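PDB 4NK2: hemoglobin-like protein from Methylacidiphilum infernorum, which binds heme and, as a group II truncated hemoglobin, probably binds oxygen reversibly at the heme iron. Local coordinates for residues Leu62-Val67 against Pro108-Leu113; His143-Val148 against Glu156-Trp161; Glu72-Ser77 against Tyr81-Ser86; Pro178-Arg181 against Ser185-Gln188. All coordinates share one frame; numbering follows the deposited sequence. Where two conformers were deposited one is given.

Contact 1. Residues Leu62-Val67 against Pro108-Leu113; sequences LLRKLV and PPYYTL. With HEM (protoporphyrin IX containing Fe), chain C.
R64 sets one guanidinium nitrogen over the face of the Y110 ring. NH2 of R64 lies 3.3 Å from CD2 of Y110, displaced from the ring centre toward that side, and CZ of R64 stands 4.8 Å from the ring centroid, 20° off its normal. The guanidinium comes in by its edge, its plane turned 70° from the ring, in a cation-pi contact made by the N-H end, not a flat stack. CB of P108 lies over the opposite face, offset toward the rim, 3.7 Å above the plane. Behind this first shell, the chain of R64 runs extended from CG to NE. Carboxylates fix both partners: E60 forms a salt bridge with NE of R64 and accepts a hydrogen bond from Y110 OH, while D99 of helix 87-104 pairs with NH2 of R64. The positive charge on R64 is probably well balanced. Y111, which follows Y110, has CG anti to its nitrogen (chi1 -174°), and its OH donates a 2.6 Å hydrogen bond to O2D of the heme. The R64-Y110 pair lies at the surface; through Y111 the loop joins R96 and R115 in the heme-binding site of a group II truncated globin.

Contact 2. Residues His143-Val148 against Glu156-Trp161; sequences HALKDV and EEFWQW
L145 keeps CG anti to its carbonyl carbon (chi1 -77°), whereas F158 and W159 both swing CG anti to the backbone nitrogen, F158 at -171°. These settings send the isobutyl group of helix 131-147 between two aromatic side chains of helix 155-165. Each methyl has its own main partner. CD2 of L145 lies 3.8 Å from CD1 of F158 and 4.0 Å from its CE1, the leucine meeting the phenylalanine at a slant. CD1 of L145 approaches the indole of W159 at its edge, near the ring plane, 3.9 Å from CE3, and the two side chains cross at about a right angle. The same methyl also comes within 4.0 Å of CD1 of F158, so it sits in the fork of the two aromatic groups. L145 and W159 are also the closest pair of the two backbones, their CA atoms 8.8 Å apart.

Further residues enclose the group: F150 and Y141 meet the ring of F158, and F191 of helix 184-192 packs on L145. The indole nitrogen of W159 is directed elsewhere, bonded to the carbonyl oxygen of V182. All three touching residues are buried, and the contacts among them are entirely apolar. Cohesion between helices 131-147 and 155-165 at this point thus rests on dispersion and the exclusion of water, with the polar N-H of W159 satisfied outside the contact.

Contact 3. Residues Glu72-Ser77 against Tyr81-Ser86; sequences ENLMKS and YLFPTS. With HEM (protoporphyrin IX containing Fe), chain C.
Apolar contacts join L74 and M75, at the end of helix 53-75, to F83 in the loop that follows. CD1 of L74 lies 3.8 Å from CZ of F83, CD2 of L74 lies 4.2 Å from CZ and CE2 of F83, and CB of L74 stands over one ring face, offset toward the rim. M75 folds back at chi2 and chi3 (-54° and -61°), which brings SD to 3.8 Å from CB of F83.

Its methyl, CE, makes instead a van der Waals approach to a polar atom, the carbonyl oxygen of P84, at 3.5 Å.

Toward the heme the F83 contacts are carbon to carbon: CE1 is 3.6 Å from both the meso carbon CHB and the methyl CMA. In addition, the carbonyl oxygen of L82 comes to 3.5 Å from CMA.

Side-chain hydrogen bonding within the segments lies at the helix end, where OG of S77 donates to the carbonyl oxygen of L74 at 2.7 Å, and N of S77 reaches that oxygen from the same face of its plane. OG accepts from N of I79. F83, lodged between L74 and the porphyrin edge by van der Waals ring contacts, is thus an apolar part of the heme pocket wall.

Contact 4. Residues Pro178-Arg181 against Ser185-Gln188; sequences PPRR and SEIQ
An extended segment, 178-181, approaches the weakly bonded beginning of helix 184-192, the backbones nearest at R181 and E186, whose CA atoms are 9.7 Å apart. The link is a surface salt bridge backed by a bridging water, and it joins the loop after helix 155-165 to the C-terminal helix. Both charged side chains are stretched out: R180 has CG anti to its nitrogen (chi1 173°) and runs straight to NE, E186 is likewise extended, and the two cross at about a right angle. NH2 of R180 donates to OE2 of E186 at 3.2 Å, but the bond is bent, with an angle of 136° at the hydrogen. The carboxylate oxygen is met nearly along its C-O axis and lies 27° out of the guanidinium plane. R180 is shared: its NH1 makes a second salt bridge with E135 of helix 131-147, so two carboxylates probably divide its charge. The guanidinium of R181 turns away to pair with E163 of helix 155-165. A water completes the bridge, accepting from NE of R180 at 3.0 Å and donating to the carbonyl oxygen of R181 at 2.5 Å and to OE1 of E186 at 2.6 Å.

Contacts 1 and 3 share helix 53-75, and contact 3 is nested in the loop that contact 1 closes; their centres lie 20 Å apart, and both reach the heme, contact 1 at a propionate and contact 3 at the porphyrin edge. Contact 2 meets contact 1 through L66, whose CD2 is 3.7 Å from CZ of F158, and meets contact 3 around N73, whose ND2 lies 3.4 Å from N of A144. Its W161 also touches the heme. Contact 4 lies farther from the heme (R180 side chain about 12 Å away, nearest atoms), but its centre is 13 Å from that of contact 2, and CD1 of I187 packs 3.3 Å from CE2 of W159.

Contact 1. Residues Leu62-Val67 against Pro108-Leu113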
# COMPACT_ATOMS: atom_id res chain seq x y z
N LEU A 62 26.98 -21.83 1.01
CA LEU A 62 25.66 -22.25 1.48
C LEU A 62 24.66 -21.12 1.37
O LEU A 62 23.50 -21.34 1.01
CB LEU A 62 25.75 -22.68 2.94
CG LEU A 62 24.80 -23.78 3.43
CD1 LEU A 62 24.59 -23.73 4.93
CD2 LEU A 62 23.48 -23.69 2.74
N LEU A 63 25.08 -19.90 1.71
CA LEU A 63 24.16 -18.77 1.58
C LEU A 63 23.77 -18.55 0.13
O LEU A 63 22.61 -18.20 -0.16
CB LEU A 63 24.78 -17.50 2.20
CG LEU A 63 24.93 -17.56 3.73
CD1 LEU A 63 25.76 -16.40 4.25
CD2 LEU A 63 23.55 -17.55 4.38
N ARG A 64 24.69 -18.75 -0.80
CA ARG A 64 24.31 -18.54 -2.20
C ARG A 64 23.37 -19.66 -2.66
O ARG A 64 22.45 -19.44 -3.46
CB ARG A 64 25.55 -18.43 -3.10
CG ARG A 64 26.48 -17.26 -2.73
CD ARG A 64 27.53 -16.98 -3.81
NE ARG A 64 28.26 -15.76 -3.50
CZ ARG A 64 27.86 -14.54 -3.85
NH1 ARG A 64 26.74 -14.38 -4.55
NH2 ARG A 64 28.58 -13.48 -3.51
N LYS A 65 23.58 -20.87 -2.14
CA LYS A 65 22.73 -22.00 -2.52
C LYS A 65 21.34 -21.82 -1.94
O LYS A 65 20.34 -22.14 -2.60
CB LYS A 65 23.33 -23.32 -2.05
CG LYS A 65 22.48 -24.53 -2.42
CD LYS A 65 23.09 -25.83 -1.83
CE LYS A 65 22.19 -27.01 -2.16
NZ LYS A 65 22.84 -28.31 -1.86
N LEU A 66 21.28 -21.32 -0.71
CA LEU A 66 20.00 -21.03 -0.06
C LEU A 66 19.18 -20.09 -0.93
O LEU A 66 17.99 -20.31 -1.16
CB LEU A 66 20.26 -20.36 1.30
CG LEU A 66 19.07 -19.66 1.97
CD1 LEU A 66 17.92 -20.64 2.26
CD2 LEU A 66 19.52 -18.94 3.25
N VAL A 67 19.83 -19.04 -1.41
CA VAL A 67 19.12 -18.04 -2.22
C VAL A 67 18.69 -18.67 -3.53
O VAL A 67 17.55 -18.49 -3.99
CB VAL A 67 20.00 -16.82 -2.47
CG1 VAL A 67 19.35 -15.88 -3.50
CG2 VAL A 67 20.23 -16.08 -1.14
N PRO A 108 31.55 -10.62 2.85
CA PRO A 108 32.10 -9.45 2.15
C PRO A 108 30.98 -8.58 1.57
O PRO A 108 29.87 -9.07 1.37
CB PRO A 108 32.93 -10.08 1.03
CG PRO A 108 33.31 -11.46 1.57
CD PRO A 108 32.07 -11.89 2.31
N PRO A 109 31.27 -7.30 1.29
CA PRO A 109 30.23 -6.35 0.91
C PRO A 109 29.86 -6.42 -0.57
O PRO A 109 29.84 -5.39 -1.27
CB PRO A 109 30.87 -4.99 1.26
CG PRO A 109 32.33 -5.21 1.03
CD PRO A 109 32.60 -6.66 1.40
N TYR A 110 29.55 -7.63 -1.04
CA TYR A 110 29.27 -7.83 -2.47
C TYR A 110 28.16 -6.92 -3.00
O TYR A 110 28.21 -6.50 -4.15
CB TYR A 110 28.89 -9.29 -2.74
CG TYR A 110 29.99 -10.30 -2.47
CD1 TYR A 110 31.12 -10.35 -3.27
CD2 TYR A 110 29.86 -11.23 -1.45
CE1 TYR A 110 32.12 -11.29 -3.04
CE2 TYR A 110 30.84 -12.18 -1.22
CZ TYR A 110 31.97 -12.20 -2.01
OH TYR A 110 32.96 -13.14 -1.78
N TYR A 111 27.15 -6.64 -2.18
CA TYR A 111 25.99 -5.90 -2.68
C TYR A 111 26.25 -4.40 -2.75
O TYR A 111 25.97 -3.75 -3.76
CB TYR A 111 24.73 -6.19 -1.84
CG TYR A 111 23.48 -5.55 -2.41
CD1 TYR A 111 22.73 -6.18 -3.39
CD2 TYR A 111 23.07 -4.29 -1.98
CE1 TYR A 111 21.59 -5.58 -3.93
CE2 TYR A 111 21.93 -3.68 -2.51
CZ TYR A 111 21.20 -4.34 -3.49
OH TYR A 111 20.08 -3.74 -4.01
N THR A 112 26.79 -3.84 -1.67
CA THR A 112 27.03 -2.40 -1.64
C THR A 112 28.08 -1.98 -2.68
O THR A 112 28.00 -0.88 -3.25
CB THR A 112 27.38 -1.94 -0.21
OG1 THR A 112 28.44 -2.74 0.30
CG2 THR A 112 26.18 -2.10 0.70
N LEU A 113 29.04 -2.86 -2.94
CA LEU A 113 30.05 -2.64 -3.99
C LEU A 113 29.47 -2.65 -5.40
O LEU A 113 30.08 -2.11 -6.34
CB LEU A 113 31.17 -3.69 -3.91
CG LEU A 113 32.10 -3.59 -2.70
CD1 LEU A 113 33.11 -4.74 -2.66
CD2 LEU A 113 32.84 -2.26 -2.72
CHA HEM C . 14.43 -7.95 -6.02
CHB HEM C . 10.19 -10.04 -5.02
CHC HEM C . 11.05 -9.44 -0.26
CHD HEM C . 15.76 -9.11 -1.48
C1A HEM C . 13.18 -8.48 -6.20
C2A HEM C . 12.42 -8.56 -7.44
C3A HEM C . 11.25 -9.15 -7.14
C4A HEM C . 11.22 -9.44 -5.72
CMA HEM C . 10.08 -9.49 -8.10
CAA HEM C . 12.91 -8.05 -8.83
CBA HEM C . 12.32 -6.63 -9.03
CGA HEM C . 12.70 -5.92 -10.32
O1A HEM C . 11.80 -5.32 -10.97
O2A HEM C . 13.90 -5.91 -10.73
C1B HEM C . 9.98 -9.99 -3.65
C2B HEM C . 8.74 -10.27 -2.94
C3B HEM C . 8.98 -10.10 -1.63
C4B HEM C . 10.37 -9.71 -1.44
CMB HEM C . 7.40 -10.70 -3.56
CAB HEM C . 7.92 -10.30 -0.52
CBB HEM C . 8.15 -9.82 0.70
C1C HEM C . 12.43 -9.34 -0.15
C2C HEM C . 13.22 -9.31 1.07
C3C HEM C . 14.52 -9.21 0.72
C4C HEM C . 14.60 -9.19 -0.73
CMC HEM C . 12.66 -9.36 2.51
CAC HEM C . 15.76 -9.16 1.64
CBC HEM C . 15.71 -9.59 2.91
C1D HEM C . 15.86 -8.64 -2.77
C2D HEM C . 17.04 -8.08 -3.40
C3D HEM C . 16.62 -7.73 -4.82
C4D HEM C . 15.22 -8.10 -4.91
CMD HEM C . 18.46 -7.87 -2.80
CAD HEM C . 17.49 -7.08 -5.91
CBD HEM C . 17.47 -5.57 -5.65
CGD HEM C . 18.33 -4.92 -6.72
O1D HEM C . 17.88 -4.88 -7.89
O2D HEM C . 19.45 -4.46 -6.39
NA HEM C . 12.42 -9.02 -5.18
NB HEM C . 10.93 -9.66 -2.70
NC HEM C . 13.31 -9.27 -1.21
ND HEM C . 14.82 -8.64 -3.69
FE HEM C . 12.85 -9.06 -3.16

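Contact 2. Residues His143-Val148 against Glu156-Trp161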
# COMPACT_ATOMS: atom_id res chain seq x y z
N HIS A 143 10.91 -23.44 3.38
CA HIS A 143 11.32 -24.68 2.71
C HIS A 143 12.77 -24.68 2.24
O HIS A 143 13.48 -25.68 2.42
CB HIS A 143 10.37 -25.03 1.56
CG HIS A 143 9.06 -25.57 2.04
ND1 HIS A 143 7.96 -24.76 2.25
CD2 HIS A 143 8.69 -26.82 2.41
CE1 HIS A 143 6.96 -25.50 2.69
NE2 HIS A 143 7.38 -26.75 2.80
N ALA A 144 13.23 -23.58 1.63
CA ALA A 144 14.64 -23.50 1.22
C ALA A 144 15.57 -23.74 2.41
O ALA A 144 16.55 -24.47 2.30
CB ALA A 144 14.95 -22.15 0.55
N LEU A 145 15.29 -23.08 3.53
CA LEU A 145 16.13 -23.18 4.72
C LEU A 145 16.29 -24.63 5.15
O LEU A 145 17.39 -25.08 5.47
CB LEU A 145 15.54 -22.34 5.87
CG LEU A 145 15.78 -20.83 5.72
CD1 LEU A 145 14.89 -20.00 6.65
CD2 LEU A 145 17.24 -20.52 5.95
N LYS A 146 15.18 -25.37 5.13
CA LYS A 146 15.23 -26.79 5.49
C LYS A 146 15.93 -27.61 4.39
O LYS A 146 16.76 -28.49 4.69
CB LYS A 146 13.82 -27.34 5.73
CG LYS A 146 13.81 -28.86 5.94
CD LYS A 146 12.52 -29.35 6.60
CE LYS A 146 12.76 -30.75 7.18
NZ LYS A 146 11.58 -31.30 7.90
N ASP A 147 15.58 -27.32 3.15
CA ASP A 147 16.09 -28.04 2.00
C ASP A 147 17.62 -28.05 1.94
O ASP A 147 18.21 -29.02 1.53
CB ASP A 147 15.55 -27.44 0.69
OD1 ASP A 147 13.44 -26.84 -0.25
OD2 ASP A 147 13.47 -28.61 1.05
N VAL A 148 18.24 -26.95 2.34
CA VAL A 148 19.69 -26.82 2.23
C VAL A 148 20.38 -27.08 3.58
O VAL A 148 21.59 -26.90 3.70
CB VAL A 148 20.12 -25.42 1.71
CG1 VAL A 148 19.40 -25.08 0.41
CG2 VAL A 148 19.83 -24.34 2.76
N GLU A 156 17.22 -19.47 13.54
CA GLU A 156 16.22 -18.55 14.10
C GLU A 156 16.60 -17.10 13.81
O GLU A 156 15.76 -16.30 13.44
CB GLU A 156 16.01 -18.76 15.60
CG GLU A 156 14.98 -17.79 16.21
CD GLU A 156 14.58 -18.15 17.64
OE1 GLU A 156 15.36 -18.85 18.33
OE2 GLU A 156 13.48 -17.74 18.07
N GLU A 157 17.88 -16.78 13.99
CA GLU A 157 18.40 -15.46 13.69
C GLU A 157 18.07 -15.03 12.24
O GLU A 157 17.59 -13.91 12.00
CB GLU A 157 19.92 -15.47 13.90
CG GLU A 157 20.56 -14.11 14.01
CD GLU A 157 21.99 -14.18 14.52
OE1 GLU A 157 22.74 -13.22 14.28
OE2 GLU A 157 22.35 -15.19 15.16
N PHE A 158 18.33 -15.92 11.29
CA PHE A 158 18.02 -15.65 9.89
C PHE A 158 16.51 -15.47 9.68
O PHE A 158 16.07 -14.53 9.01
CB PHE A 158 18.55 -16.77 8.99
CG PHE A 158 18.46 -16.45 7.52
CD1 PHE A 158 17.35 -16.85 6.77
CD2 PHE A 158 19.45 -15.71 6.89
CE1 PHE A 158 17.26 -16.53 5.41
CE2 PHE A 158 19.36 -15.39 5.53
CZ PHE A 158 18.26 -15.81 4.79
N TRP A 159 15.73 -16.40 10.22
CA TRP A 159 14.28 -16.35 10.03
C TRP A 159 13.67 -15.05 10.57
O TRP A 159 12.85 -14.42 9.90
CB TRP A 159 13.57 -17.54 10.70
CG TRP A 159 12.08 -17.43 10.52
CD1 TRP A 159 11.16 -16.97 11.43
CD2 TRP A 159 11.36 -17.72 9.32
NE1 TRP A 159 9.89 -16.99 10.87
CE2 TRP A 159 9.99 -17.43 9.58
CE3 TRP A 159 11.73 -18.20 8.06
CZ2 TRP A 159 9.00 -17.62 8.61
CZ3 TRP A 159 10.74 -18.38 7.11
CH2 TRP A 159 9.39 -18.10 7.39
N GLN A 160 14.03 -14.67 11.78
CA GLN A 160 13.43 -13.49 12.36
C GLN A 160 13.80 -12.24 11.58
O GLN A 160 13.06 -11.30 11.53
CB GLN A 160 13.77 -13.37 13.84
CG GLN A 160 15.12 -12.79 14.12
OE1 GLN A 160 14.89 -13.59 16.37
NE2 GLN A 160 16.61 -12.21 15.92
N TRP A 161 14.96 -12.27 10.94
CA TRP A 161 15.34 -11.17 10.05
C TRP A 161 14.40 -11.07 8.86
O TRP A 161 13.79 -10.02 8.63
CB TRP A 161 16.78 -11.31 9.57
CG TRP A 161 17.15 -10.28 8.52
CD1 TRP A 161 16.92 -8.93 8.57
CD2 TRP A 161 17.80 -10.53 7.26
NE1 TRP A 161 17.40 -8.33 7.41
CE2 TRP A 161 17.94 -9.29 6.60
CE3 TRP A 161 18.29 -11.69 6.64
CZ2 TRP A 161 18.54 -9.18 5.34
CZ3 TRP A 161 18.88 -11.58 5.40
CH2 TRP A 161 19.01 -10.32 4.76

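Contact 3. Residues Glu72-Ser77 against Tyr81-Ser86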
# COMPACT_ATOMS: atom_id res chain seq x y z
N GLU A 72 14.23 -21.13 -6.78
CA GLU A 72 13.60 -22.29 -7.43
C GLU A 72 12.20 -22.49 -6.86
O GLU A 72 11.24 -22.74 -7.62
CB GLU A 72 14.47 -23.54 -7.26
CG GLU A 72 15.78 -23.45 -8.03
CD GLU A 72 16.77 -24.53 -7.66
OE1 GLU A 72 16.38 -25.46 -6.92
OE2 GLU A 72 17.93 -24.44 -8.09
N ASN A 73 12.05 -22.38 -5.54
CA ASN A 73 10.75 -22.50 -4.90
C ASN A 73 9.79 -21.41 -5.39
O ASN A 73 8.64 -21.67 -5.72
CB ASN A 73 10.89 -22.45 -3.37
CG ASN A 73 11.59 -23.70 -2.80
OD1 ASN A 73 11.73 -24.71 -3.50
ND2 ASN A 73 12.02 -23.63 -1.53
N LEU A 74 10.28 -20.17 -5.43
CA LEU A 74 9.47 -19.06 -5.91
C LEU A 74 8.93 -19.29 -7.33
O LEU A 74 7.78 -18.93 -7.62
CB LEU A 74 10.27 -17.75 -5.86
CG LEU A 74 10.44 -17.12 -4.48
CD1 LEU A 74 11.42 -15.96 -4.58
CD2 LEU A 74 9.10 -16.64 -3.93
N MET A 75 9.72 -19.89 -8.20
CA MET A 75 9.28 -20.12 -9.57
C MET A 75 8.19 -21.18 -9.64
O MET A 75 7.42 -21.21 -10.58
CB MET A 75 10.45 -20.50 -10.49
CG MET A 75 11.53 -19.44 -10.70
SD MET A 75 11.02 -17.80 -11.26
CE MET A 75 10.27 -18.16 -12.81
N LYS A 76 8.10 -22.02 -8.63
CA LYS A 76 7.09 -23.06 -8.59
C LYS A 76 5.88 -22.64 -7.78
O LYS A 76 4.97 -23.42 -7.58
CB LYS A 76 7.67 -24.33 -7.97
CG LYS A 76 8.54 -25.11 -8.90
CD LYS A 76 9.61 -25.84 -8.16
CE LYS A 76 9.13 -26.27 -6.79
NZ LYS A 76 10.04 -27.29 -6.19
N SER A 77 5.87 -21.40 -7.33
CA SER A 77 4.83 -20.91 -6.41
C SER A 77 3.80 -20.04 -7.12
O SER A 77 3.97 -19.69 -8.28
CB SER A 77 5.46 -20.06 -5.31
OG SER A 77 5.74 -18.76 -5.81
N TYR A 81 4.60 -15.43 -11.36
CA TYR A 81 4.40 -14.42 -12.39
C TYR A 81 5.19 -13.15 -12.14
O TYR A 81 5.34 -12.35 -13.03
CB TYR A 81 2.92 -14.08 -12.52
CG TYR A 81 2.16 -14.97 -13.48
CD1 TYR A 81 2.74 -15.43 -14.65
CD2 TYR A 81 0.85 -15.37 -13.20
CE1 TYR A 81 2.05 -16.24 -15.52
CE2 TYR A 81 0.16 -16.18 -14.06
CZ TYR A 81 0.76 -16.61 -15.21
OH TYR A 81 0.06 -17.42 -16.07
N LEU A 82 5.56 -12.91 -10.89
CA LEU A 82 6.25 -11.67 -10.52
C LEU A 82 7.72 -11.67 -10.93
O LEU A 82 8.37 -10.62 -10.89
CB LEU A 82 6.19 -11.45 -9.01
CG LEU A 82 4.82 -11.23 -8.36
CD1 LEU A 82 4.99 -10.97 -6.87
CD2 LEU A 82 4.10 -10.06 -9.05
N PHE A 83 8.24 -12.85 -11.29
CA PHE A 83 9.68 -13.01 -11.49
C PHE A 83 10.04 -13.28 -12.93
O PHE A 83 9.20 -13.70 -13.72
CB PHE A 83 10.21 -14.14 -10.60
CG PHE A 83 9.97 -13.89 -9.15
CD1 PHE A 83 10.90 -13.19 -8.39
CD2 PHE A 83 8.79 -14.31 -8.54
CE1 PHE A 83 10.67 -12.93 -7.06
CE2 PHE A 83 8.55 -14.05 -7.19
CZ PHE A 83 9.49 -13.35 -6.46
N PRO A 84 11.31 -13.03 -13.28
CA PRO A 84 11.68 -13.14 -14.70
C PRO A 84 11.65 -14.58 -15.20
O PRO A 84 11.89 -15.53 -14.44
CB PRO A 84 13.12 -12.60 -14.73
CG PRO A 84 13.27 -11.80 -13.47
CD PRO A 84 12.41 -12.52 -12.45
N THR A 85 11.36 -14.70 -16.48
CA THR A 85 11.33 -15.94 -17.19
C THR A 85 12.60 -16.03 -18.01
O THR A 85 13.14 -17.10 -18.20
CB THR A 85 10.14 -15.94 -18.15
OG1 THR A 85 9.03 -16.58 -17.54
CG2 THR A 85 10.49 -16.66 -19.42
N SER A 86 13.05 -14.89 -18.49
CA SER A 86 14.30 -14.79 -19.26
C SER A 86 15.47 -15.25 -18.40
O SER A 86 15.64 -14.78 -17.27
CB SER A 86 14.52 -13.34 -19.71
OG SER A 86 15.85 -13.11 -20.14
CHA HEM C . 14.43 -7.95 -6.02
CHB HEM C . 10.19 -10.04 -5.02
CHC HEM C . 11.05 -9.44 -0.26
CHD HEM C . 15.76 -9.11 -1.48
C1A HEM C . 13.18 -8.48 -6.20
C2A HEM C . 12.42 -8.56 -7.44
C3A HEM C . 11.25 -9.15 -7.14
C4A HEM C . 11.22 -9.44 -5.72
CMA HEM C . 10.08 -9.49 -8.10
CAA HEM C . 12.91 -8.05 -8.83
CBA HEM C . 12.32 -6.63 -9.03
CGA HEM C . 12.70 -5.92 -10.32
O1A HEM C . 11.80 -5.32 -10.97
O2A HEM C . 13.90 -5.91 -10.73
C1B HEM C . 9.98 -9.99 -3.65
C2B HEM C . 8.74 -10.27 -2.94
C3B HEM C . 8.98 -10.10 -1.63
C4B HEM C . 10.37 -9.71 -1.44
CMB HEM C . 7.40 -10.70 -3.56
CAB HEM C . 7.92 -10.30 -0.52
CBB HEM C . 8.15 -9.82 0.70
C1C HEM C . 12.43 -9.34 -0.15
C2C HEM C . 13.22 -9.31 1.07
C3C HEM C . 14.52 -9.21 0.72
C4C HEM C . 14.60 -9.19 -0.73
CMC HEM C . 12.66 -9.36 2.51
CAC HEM C . 15.76 -9.16 1.64
CBC HEM C . 15.71 -9.59 2.91
C1D HEM C . 15.86 -8.64 -2.77
C2D HEM C . 17.04 -8.08 -3.40
C3D HEM C . 16.62 -7.73 -4.82
C4D HEM C . 15.22 -8.10 -4.91
CMD HEM C . 18.46 -7.87 -2.80
CAD HEM C . 17.49 -7.08 -5.91
CBD HEM C . 17.47 -5.57 -5.65
CGD HEM C . 18.33 -4.92 -6.72
O1D HEM C . 17.88 -4.88 -7.89
O2D HEM C . 19.45 -4.46 -6.39
NA HEM C . 12.42 -9.02 -5.18
NB HEM C . 10.93 -9.66 -2.70
NC HEM C . 13.31 -9.27 -1.21
ND HEM C . 14.82 -8.64 -3.69
FE HEM C . 12.85 -9.06 -3.16

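Contact 4. Residues Pro178-Arg181 against Ser185-Gln188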
# COMPACT_ATOMS: atom_id res chain seq x y z
N PRO A 178 -3.52 -6.36 9.95
CA PRO A 178 -2.06 -6.19 9.79
C PRO A 178 -1.42 -7.44 9.18
O PRO A 178 -1.98 -8.53 9.32
CB PRO A 178 -1.57 -5.98 11.22
CG PRO A 178 -2.58 -6.70 12.07
CD PRO A 178 -3.91 -6.52 11.37
N PRO A 179 -0.28 -7.28 8.49
CA PRO A 179 0.44 -8.43 7.93
C PRO A 179 0.69 -9.47 9.02
O PRO A 179 0.95 -9.12 10.18
CB PRO A 179 1.76 -7.82 7.46
CG PRO A 179 1.36 -6.41 7.06
CD PRO A 179 0.35 -6.00 8.10
N ARG A 180 0.57 -10.73 8.64
CA ARG A 180 0.68 -11.84 9.58
C ARG A 180 2.08 -11.96 10.16
O ARG A 180 3.06 -11.89 9.43
CB ARG A 180 0.32 -13.13 8.84
CG ARG A 180 0.51 -14.43 9.59
CD ARG A 180 0.52 -15.54 8.57
NE ARG A 180 0.51 -16.87 9.16
CZ ARG A 180 0.50 -17.99 8.45
NH1 ARG A 180 0.51 -17.92 7.12
NH2 ARG A 180 0.48 -19.17 9.05
N ARG A 181 2.19 -12.14 11.48
CA ARG A 181 3.49 -12.43 12.08
C ARG A 181 3.70 -13.95 12.10
O ARG A 181 2.77 -14.71 12.40
CB ARG A 181 3.57 -11.86 13.50
CG ARG A 181 3.44 -10.34 13.58
CD ARG A 181 4.27 -9.65 12.51
NE ARG A 181 5.71 -9.92 12.62
CZ ARG A 181 6.50 -9.37 13.55
NH1 ARG A 181 5.97 -8.56 14.46
NH2 ARG A 181 7.80 -9.64 13.58
N SER A 185 8.74 -19.82 16.70
CA SER A 185 8.12 -20.88 17.50
C SER A 185 7.01 -21.61 16.74
O SER A 185 6.81 -22.81 16.94
CB SER A 185 7.57 -20.29 18.80
OG SER A 185 6.58 -19.32 18.53
N GLU A 186 6.33 -20.90 15.86
CA GLU A 186 5.28 -21.51 15.06
C GLU A 186 5.80 -22.52 14.06
O GLU A 186 5.08 -23.40 13.65
CB GLU A 186 4.50 -20.42 14.32
CG GLU A 186 3.37 -20.93 13.46
CD GLU A 186 2.63 -19.81 12.78
OE1 GLU A 186 2.74 -18.67 13.22
OE2 GLU A 186 1.94 -20.08 11.79
N ILE A 187 7.05 -22.37 13.65
CA ILE A 187 7.62 -23.22 12.60
C ILE A 187 8.84 -24.03 13.03
O ILE A 187 9.40 -24.76 12.22
CB ILE A 187 8.02 -22.39 11.36
CG1 ILE A 187 9.17 -21.44 11.70
CG2 ILE A 187 6.82 -21.61 10.82
CD1 ILE A 187 9.61 -20.56 10.53
N GLN A 188 9.25 -23.91 14.29
CA GLN A 188 10.51 -24.53 14.71
C GLN A 188 10.51 -26.04 14.58
O GLN A 188 11.54 -26.65 14.24
CB GLN A 188 10.91 -24.10 16.13
CG GLN A 188 9.89 -24.41 17.21
CD GLN A 188 10.25 -23.74 18.53
OE1 GLN A 188 11.39 -23.31 18.74
NE2 GLN A 188 9.27 -23.63 19.41
O HOH W 1 1.46 -16.79 12.01